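Local structure of L-talarate/galactarate dehydratase (2PP0) at residues T58-I63 with F350-P355. The protein catalyses the magnesium-dependent dehydration of L-talarate and galactarate to 5-keto-4-deoxy-D-glucarate and epimerises L-talarate to galactarate. Sequence-based numbering, arbitrary orientation.
Sequences TEVAII and FEWLNP
V60 and I62, two residues apart on one strand, meet W352 and L353 through one pair of atoms each, with no hydrogen bond between the segments. V60 sends CG2 to the six-membered ring of the indole, 4.1 Å from W352 CE3, and the two side chains cross at about a right angle. This methyl lies anti to the carbonyl carbon because CG1 takes the place anti to the backbone N (chi1 -180°). In the second pair I62 CD1 touches L353 CD2 at 4.0 Å. The CB of L353 does not aim at the strand; with chi2 at -176° CD1 lies anti to CA, and the other branch, CD2, reaches I62. All four residues are buried, yet just 121 Å² is covered in total and the nearest CA atoms, those of V60 and W352, stay 8.8 Å apart, so the side chains alone bridge the gap.

The strand belongs to the antiparallel sheet of the N-terminal capping domain, and the turn follows strand 346-349 of the barrel domain, so the pairs join the two domains of the enolase-superfamily fold. L353 also touches L38 and F78 of the same sheet. A type I turn, closed by N354 N to E351 O at 2.9 Å, presents W352 and L353 to the strand. Packing is closer behind the indole, where F350 CD2 sits 3.5 Å above the ring plane, over its centre. W352 also touches K82, a substrate-binding residue. By contrast, N354 and P355 are partly exposed and stay clear of the strand, as does T58, exposed near its start.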
loop_
_atom_site.group_PDB
_atom_site.type_symbol
_atom_site.label_atom_id
_atom_site.label_comp_id
_atom_site.label_asym_id
_atom_site.label_seq_id
_atom_site.Cartn_x
_atom_site.Cartn_y
_atom_site.Cartn_z
ATOM N N THR B 58 21.742 -15.194 24.796
ATOM C CA THR B 58 21.598 -14.821 26.199
ATOM C C THR B 58 20.980 -13.445 26.426
ATOM O O THR B 58 20.741 -13.045 27.565
ATOM C CB THR B 58 22.956 -14.863 26.917
ATOM O OG1 THR B 58 23.858 -13.943 26.288
ATOM C CG2 THR B 58 23.539 -16.270 26.857
ATOM N N GLU B 59 20.724 -12.718 25.347
ATOM C CA GLU B 59 20.119 -11.396 25.458
ATOM C C GLU B 59 19.663 -10.937 24.083
ATOM O O GLU B 59 20.055 -11.513 23.066
ATOM C CB GLU B 59 21.123 -10.387 26.024
ATOM C CG GLU B 59 22.300 -10.093 25.096
ATOM C CD GLU B 59 23.212 -9.004 25.626
ATOM O OE1 GLU B 59 22.922 -8.454 26.712
ATOM O OE2 GLU B 59 24.219 -8.691 24.954
ATOM N N VAL B 60 18.823 -9.908 24.056
ATOM C CA VAL B 60 18.331 -9.365 22.798
ATOM C C VAL B 60 18.536 -7.859 22.793
ATOM O O VAL B 60 18.110 -7.161 23.720
ATOM C CB VAL B 60 16.826 -9.663 22.594
ATOM C CG1 VAL B 60 16.353 -9.084 21.257
ATOM C CG2 VAL B 60 16.582 -11.157 22.627
ATOM N N ALA B 61 19.213 -7.361 21.766
ATOM C CA ALA B 61 19.440 -5.931 21.640
ATOM C C ALA B 61 18.137 -5.330 21.122
ATOM O O ALA B 61 17.493 -5.902 20.242
ATOM C CB ALA B 61 20.567 -5.655 20.653
ATOM N N ILE B 62 17.749 -4.188 21.676
ATOM C CA ILE B 62 16.523 -3.515 21.261
ATOM C C ILE B 62 16.847 -2.056 20.979
ATOM O O ILE B 62 17.336 -1.349 21.857
ATOM C CB ILE B 62 15.441 -3.563 22.375
ATOM C CG1 ILE B 62 15.078 -5.015 22.709
ATOM C CG2 ILE B 62 14.203 -2.788 21.930
ATOM C CD1 ILE B 62 14.360 -5.758 21.595
ATOM N N ILE B 63 16.597 -1.604 19.757
ATOM C CA ILE B 63 16.856 -0.207 19.424
ATOM C C ILE B 63 15.491 0.466 19.322
ATOM O O ILE B 63 14.653 0.091 18.498
ATOM C CB ILE B 63 17.636 -0.052 18.096
ATOM C CG1 ILE B 63 18.981 -0.791 18.178
ATOM C CG2 ILE B 63 17.928 1.423 17.832
ATOM C CD1 ILE B 63 18.865 -2.313 18.141
ATOM N N PHE B 350 6.243 -15.166 21.645
ATOM C CA PHE B 350 7.414 -15.183 22.517
ATOM C C PHE B 350 6.972 -14.255 23.652
ATOM O O PHE B 350 6.230 -13.300 23.412
ATOM C CB PHE B 350 8.646 -14.545 21.862
ATOM C CG PHE B 350 9.339 -15.412 20.848
ATOM C CD1 PHE B 350 8.861 -15.510 19.546
ATOM C CD2 PHE B 350 10.515 -16.081 21.182
ATOM C CE1 PHE B 350 9.548 -16.256 18.590
ATOM C CE2 PHE B 350 11.206 -16.830 20.230
ATOM C CZ PHE B 350 10.721 -16.915 18.933
ATOM N N GLU B 351 7.420 -14.515 24.873
ATOM C CA GLU B 351 7.056 -13.655 25.996
ATOM C C GLU B 351 8.203 -12.685 26.265
ATOM O O GLU B 351 8.074 -11.742 27.047
ATOM C CB GLU B 351 6.798 -14.495 27.253
ATOM C CG GLU B 351 8.020 -15.262 27.751
ATOM C CD GLU B 351 8.130 -16.663 27.168
ATOM O OE1 GLU B 351 7.935 -16.831 25.947
ATOM O OE2 GLU B 351 8.422 -17.600 27.940
ATOM N N TRP B 352 9.321 -12.926 25.592
ATOM C CA TRP B 352 10.533 -12.133 25.744
ATOM C C TRP B 352 10.367 -10.626 25.856
ATOM O O TRP B 352 10.964 -9.998 26.727
ATOM C CB TRP B 352 11.489 -12.434 24.588
ATOM C CG TRP B 352 11.924 -13.868 24.507
ATOM C CD1 TRP B 352 11.553 -14.894 25.332
ATOM C CD2 TRP B 352 12.808 -14.433 23.535
ATOM N NE1 TRP B 352 12.153 -16.066 24.931
ATOM C CE2 TRP B 352 12.929 -15.810 23.829
ATOM C CE3 TRP B 352 13.512 -13.910 22.443
ATOM C CZ2 TRP B 352 13.724 -16.670 23.070
ATOM C CZ3 TRP B 352 14.303 -14.764 21.687
ATOM C CH2 TRP B 352 14.401 -16.131 22.005
ATOM N N LEU B 353 9.565 -10.044 24.972
ATOM C CA LEU B 353 9.375 -8.598 24.970
ATOM C C LEU B 353 8.296 -8.069 25.914
ATOM O O LEU B 353 8.180 -6.859 26.095
ATOM C CB LEU B 353 9.081 -8.120 23.541
ATOM C CG LEU B 353 10.077 -8.590 22.469
ATOM C CD1 LEU B 353 9.725 -7.959 21.127
ATOM C CD2 LEU B 353 11.502 -8.212 22.875
ATOM N N ASN B 354 7.515 -8.963 26.517
ATOM C CA ASN B 354 6.444 -8.541 27.427
ATOM C C ASN B 354 6.843 -7.446 28.414
ATOM O O ASN B 354 6.145 -6.447 28.543
ATOM C CB ASN B 354 5.885 -9.733 28.219
ATOM C CG ASN B 354 5.055 -10.662 27.367
ATOM O OD1 ASN B 354 4.611 -10.294 26.277
ATOM N ND2 ASN B 354 4.823 -11.875 27.863
ATOM N N PRO B 355 7.975 -7.616 29.122
ATOM C CA PRO B 355 8.420 -6.611 30.092
ATOM C C PRO B 355 8.820 -5.232 29.557
ATOM O O PRO B 355 8.988 -4.291 30.331
ATOM C CB PRO B 355 9.572 -7.314 30.817
ATOM C CG PRO B 355 10.101 -8.259 29.785
ATOM C CD PRO B 355 8.853 -8.801 29.153
#